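Local structure of structural protein (unclassified Rudivirus, 6WQ0) at residues C[77-82]-C[102-107]. The protein self-assembles into a helical, filamentous nucleocapsid that wraps around the viral DNA and keeps it in the A-form. Numbering follows the deposited sequence.
Sequences QGYGLK and GLKAYY. With nucleotides of chain A; nucleotides of chain B.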
loop_
_atom_site.group_PDB
_atom_site.type_symbol
_atom_site.label_atom_id
_atom_site.label_comp_id
_atom_site.label_asym_id
_atom_site.label_seq_id
_atom_site.Cartn_x
_atom_site.Cartn_y
_atom_site.Cartn_z
ATOM N N GLN C 77 -65.303 24.460 54.222
ATOM C CA GLN C 77 -64.682 24.519 52.907
ATOM C C GLN C 77 -65.169 23.370 52.045
ATOM O O GLN C 77 -65.693 23.590 50.945
ATOM C CB GLN C 77 -63.161 24.495 53.032
ATOM C CG GLN C 77 -62.556 25.813 53.471
ATOM C CD GLN C 77 -62.574 26.863 52.385
ATOM O OE1 GLN C 77 -62.903 26.583 51.240
ATOM N NE2 GLN C 77 -62.214 28.081 52.740
ATOM N N GLY C 78 -65.089 22.145 52.570
ATOM C CA GLY C 78 -65.580 21.008 51.822
ATOM C C GLY C 78 -67.020 21.194 51.408
ATOM O O GLY C 78 -67.347 21.092 50.222
ATOM N N TYR C 79 -67.881 21.561 52.360
ATOM C CA TYR C 79 -69.280 21.788 52.027
ATOM C C TYR C 79 -69.391 22.784 50.888
ATOM O O TYR C 79 -70.016 22.500 49.859
ATOM C CB TYR C 79 -70.050 22.279 53.251
ATOM C CG TYR C 79 -71.463 22.715 52.945
ATOM C CD1 TYR C 79 -72.484 21.786 52.825
ATOM C CD2 TYR C 79 -71.778 24.055 52.777
ATOM C CE1 TYR C 79 -73.767 22.180 52.544
ATOM C CE2 TYR C 79 -73.059 24.453 52.495
ATOM C CZ TYR C 79 -74.050 23.513 52.383
ATOM O OH TYR C 79 -75.329 23.917 52.102
ATOM N N GLY C 80 -68.709 23.924 51.022
ATOM C CA GLY C 80 -68.764 24.921 49.973
ATOM C C GLY C 80 -68.411 24.336 48.626
ATOM O O GLY C 80 -69.188 24.440 47.673
ATOM N N LEU C 81 -67.276 23.640 48.549
ATOM C CA LEU C 81 -66.865 23.096 47.265
ATOM C C LEU C 81 -67.898 22.114 46.751
ATOM O O LEU C 81 -68.292 22.186 45.583
ATOM C CB LEU C 81 -65.494 22.438 47.383
ATOM C CG LEU C 81 -64.328 23.352 47.755
ATOM C CD1 LEU C 81 -63.071 22.537 47.938
ATOM C CD2 LEU C 81 -64.127 24.418 46.705
ATOM N N LYS C 82 -68.410 21.261 47.640
ATOM C CA LYS C 82 -69.474 20.342 47.268
ATOM C C LYS C 82 -70.622 21.088 46.608
ATOM O O LYS C 82 -71.031 20.748 45.491
ATOM C CB LYS C 82 -69.947 19.584 48.507
ATOM C CG LYS C 82 -70.749 18.344 48.232
ATOM C CD LYS C 82 -69.895 17.219 47.737
ATOM C CE LYS C 82 -70.679 15.933 47.629
ATOM N NZ LYS C 82 -71.080 15.468 48.971
ATOM N N GLY C 102 -80.071 18.158 50.634
ATOM C CA GLY C 102 -79.452 16.877 50.937
ATOM C C GLY C 102 -78.034 17.007 51.460
ATOM O O GLY C 102 -77.620 16.257 52.345
ATOM N N LEU C 103 -77.277 17.968 50.934
ATOM C CA LEU C 103 -75.916 18.189 51.410
ATOM C C LEU C 103 -75.905 18.738 52.827
ATOM O O LEU C 103 -75.052 18.357 53.639
ATOM C CB LEU C 103 -75.188 19.138 50.467
ATOM C CG LEU C 103 -74.774 18.531 49.134
ATOM C CD1 LEU C 103 -74.073 19.564 48.283
ATOM C CD2 LEU C 103 -73.896 17.326 49.373
ATOM N N LYS C 104 -76.828 19.646 53.144
ATOM C CA LYS C 104 -76.916 20.131 54.516
ATOM C C LYS C 104 -77.264 19.000 55.470
ATOM O O LYS C 104 -76.658 18.877 56.539
ATOM C CB LYS C 104 -77.938 21.259 54.623
ATOM C CG LYS C 104 -77.567 22.491 53.836
ATOM C CD LYS C 104 -78.460 23.663 54.167
ATOM C CE LYS C 104 -78.376 24.006 55.634
ATOM N NZ LYS C 104 -79.204 25.197 55.950
ATOM N N ALA C 105 -78.238 18.161 55.104
ATOM C CA ALA C 105 -78.550 16.997 55.930
ATOM C C ALA C 105 -77.317 16.128 56.135
ATOM O O ALA C 105 -76.999 15.732 57.262
ATOM C CB ALA C 105 -79.675 16.187 55.291
ATOM N N TYR C 106 -76.604 15.836 55.045
ATOM C CA TYR C 106 -75.382 15.040 55.106
ATOM C C TYR C 106 -74.400 15.602 56.123
ATOM O O TYR C 106 -73.953 14.890 57.029
ATOM C CB TYR C 106 -74.752 14.997 53.713
ATOM C CG TYR C 106 -73.439 14.261 53.588
ATOM C CD1 TYR C 106 -73.152 13.159 54.374
ATOM C CD2 TYR C 106 -72.500 14.655 52.650
ATOM C CE1 TYR C 106 -71.959 12.489 54.245
ATOM C CE2 TYR C 106 -71.307 13.991 52.512
ATOM C CZ TYR C 106 -71.041 12.911 53.310
ATOM O OH TYR C 106 -69.847 12.251 53.171
ATOM N N TYR C 107 -74.044 16.880 55.984
ATOM C CA TYR C 107 -72.991 17.446 56.820
ATOM C C TYR C 107 -73.427 17.588 58.271
ATOM O O TYR C 107 -72.672 17.220 59.176
ATOM C CB TYR C 107 -72.531 18.789 56.254
ATOM C CG TYR C 107 -71.303 18.660 55.389
ATOM C CD1 TYR C 107 -70.065 19.069 55.844
ATOM C CD2 TYR C 107 -71.382 18.099 54.127
ATOM C CE1 TYR C 107 -68.947 18.933 55.067
ATOM C CE2 TYR C 107 -70.270 17.963 53.342
ATOM C CZ TYR C 107 -69.055 18.383 53.816
ATOM O OH TYR C 107 -67.939 18.246 53.035
ATOM P P DT A 144 -66.327 13.238 51.347
ATOM O OP1 DT A 144 -67.715 12.880 51.024
ATOM O OP2 DT A 144 -65.224 12.314 51.043
ATOM O "O5'" DT A 144 -65.963 14.628 50.648
ATOM C "C5'" DT A 144 -66.882 15.706 50.672
ATOM C "C4'" DT A 144 -66.229 16.988 50.191
ATOM O "O4'" DT A 144 -65.034 17.268 50.953
ATOM C "C3'" DT A 144 -65.701 16.968 48.785
ATOM O "O3'" DT A 144 -66.739 17.034 47.846
ATOM C "C2'" DT A 144 -64.876 18.243 48.807
ATOM C "C1'" DT A 144 -64.201 18.120 50.171
ATOM N N1 DT A 144 -62.839 17.547 50.069
ATOM C C2 DT A 144 -61.804 18.367 49.704
ATOM O O2 DT A 144 -61.938 19.552 49.478
ATOM N N3 DT A 144 -60.595 17.757 49.616
ATOM C C4 DT A 144 -60.319 16.436 49.842
ATOM O O4 DT A 144 -59.196 15.979 49.734
ATOM C C5 DT A 144 -61.442 15.625 50.214
ATOM C C7 DT A 144 -61.257 14.165 50.480
ATOM C C6 DT A 144 -62.638 16.210 50.302
ATOM P P DA A 145 -66.523 16.384 46.399
ATOM O OP1 DA A 145 -67.826 16.180 45.762
ATOM O OP2 DA A 145 -65.611 15.246 46.569
ATOM O "O5'" DA A 145 -65.725 17.493 45.588
ATOM C "C5'" DA A 145 -66.344 18.706 45.236
ATOM C "C4'" DA A 145 -65.316 19.711 44.764
ATOM O "O4'" DA A 145 -64.272 19.817 45.751
ATOM C "C3'" DA A 145 -64.572 19.333 43.505
ATOM O "O3'" DA A 145 -65.329 19.654 42.361
ATOM C "C2'" DA A 145 -63.340 20.210 43.615
ATOM C "C1'" DA A 145 -63.057 20.156 45.110
ATOM N N9 DA A 145 -62.029 19.185 45.478
ATOM C C8 DA A 145 -62.190 18.018 46.164
ATOM N N7 DA A 145 -61.078 17.355 46.344
ATOM C C5 DA A 145 -60.123 18.147 45.737
ATOM C C6 DA A 145 -58.738 18.006 45.580
ATOM N N6 DA A 145 -58.048 16.970 46.052
ATOM N N1 DA A 145 -58.082 18.985 44.925
ATOM C C2 DA A 145 -58.777 20.020 44.459
ATOM N N3 DA A 145 -60.074 20.257 44.546
ATOM C C4 DA A 145 -60.694 19.276 45.206
ATOM P P DT B 159 -55.127 26.826 49.770
ATOM O OP1 DT B 159 -55.209 28.290 49.666
ATOM O OP2 DT B 159 -54.194 26.202 50.722
ATOM O "O5'" DT B 159 -56.582 26.243 50.055
ATOM C "C5'" DT B 159 -57.616 27.091 50.501
ATOM C "C4'" DT B 159 -58.563 26.340 51.408
ATOM O "O4'" DT B 159 -58.521 24.943 51.084
ATOM C "C3'" DT B 159 -58.229 26.425 52.891
ATOM O "O3'" DT B 159 -59.162 27.274 53.543
ATOM C "C2'" DT B 159 -58.322 24.975 53.401
ATOM C "C1'" DT B 159 -58.892 24.213 52.219
ATOM N N1 DT B 159 -58.351 22.827 52.092
ATOM C C2 DT B 159 -59.144 21.758 52.424
ATOM O O2 DT B 159 -60.288 21.870 52.815
ATOM N N3 DT B 159 -58.553 20.541 52.272
ATOM C C4 DT B 159 -57.278 20.288 51.834
ATOM O O4 DT B 159 -56.838 19.152 51.738
ATOM C C5 DT B 159 -56.493 21.453 51.510
ATOM C C7 DT B 159 -55.085 21.307 51.028
ATOM C C6 DT B 159 -57.062 22.650 51.652
#
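Tyr79 and Tyr107 meet ring to ring where helices 71-89 and 94-111 run nearly antiparallel, their local axes 10.9 Å apart at 159°. The pair is T-shaped, Tyr79 edge toward Tyr107 face, with ring planes at 74° and centroids 5.6 Å apart. A CH-pi contact accompanies it: Tyr79 CB lies over the middle of the Tyr107 ring, 4.0 Å from its centroid. Gly78, lacking a side chain, lets Tyr107 OH approach the backbone, and its CA packs on the DT144 sugar of chain A.

In the apolar packing, Tyr79, with CG anti to the backbone N (chi1 172°), reaches Leu103 CB through CE1 at 3.9 Å, and its phenol end lies beside the Lys104 chain, whose ammonium group turns away to a salt bridge with Asp119. Both Leu103 methyls pack against Lys82 CG from the same side.

On the DNA side, Tyr106 OH is hydrogen-bonded to Tyr111 OH and lies 3.1 Å from DT144 OP1 of chain A; Lys82 passes CD beside the DA145 phosphate of chain A, with NZ weakly hydrogen-bonded to Tyr106 OH of a second subunit. Apolar packing thus joins the helices, while the polar side is consistent with phosphate desolvation, the positive charge of Lys82 probably contributing.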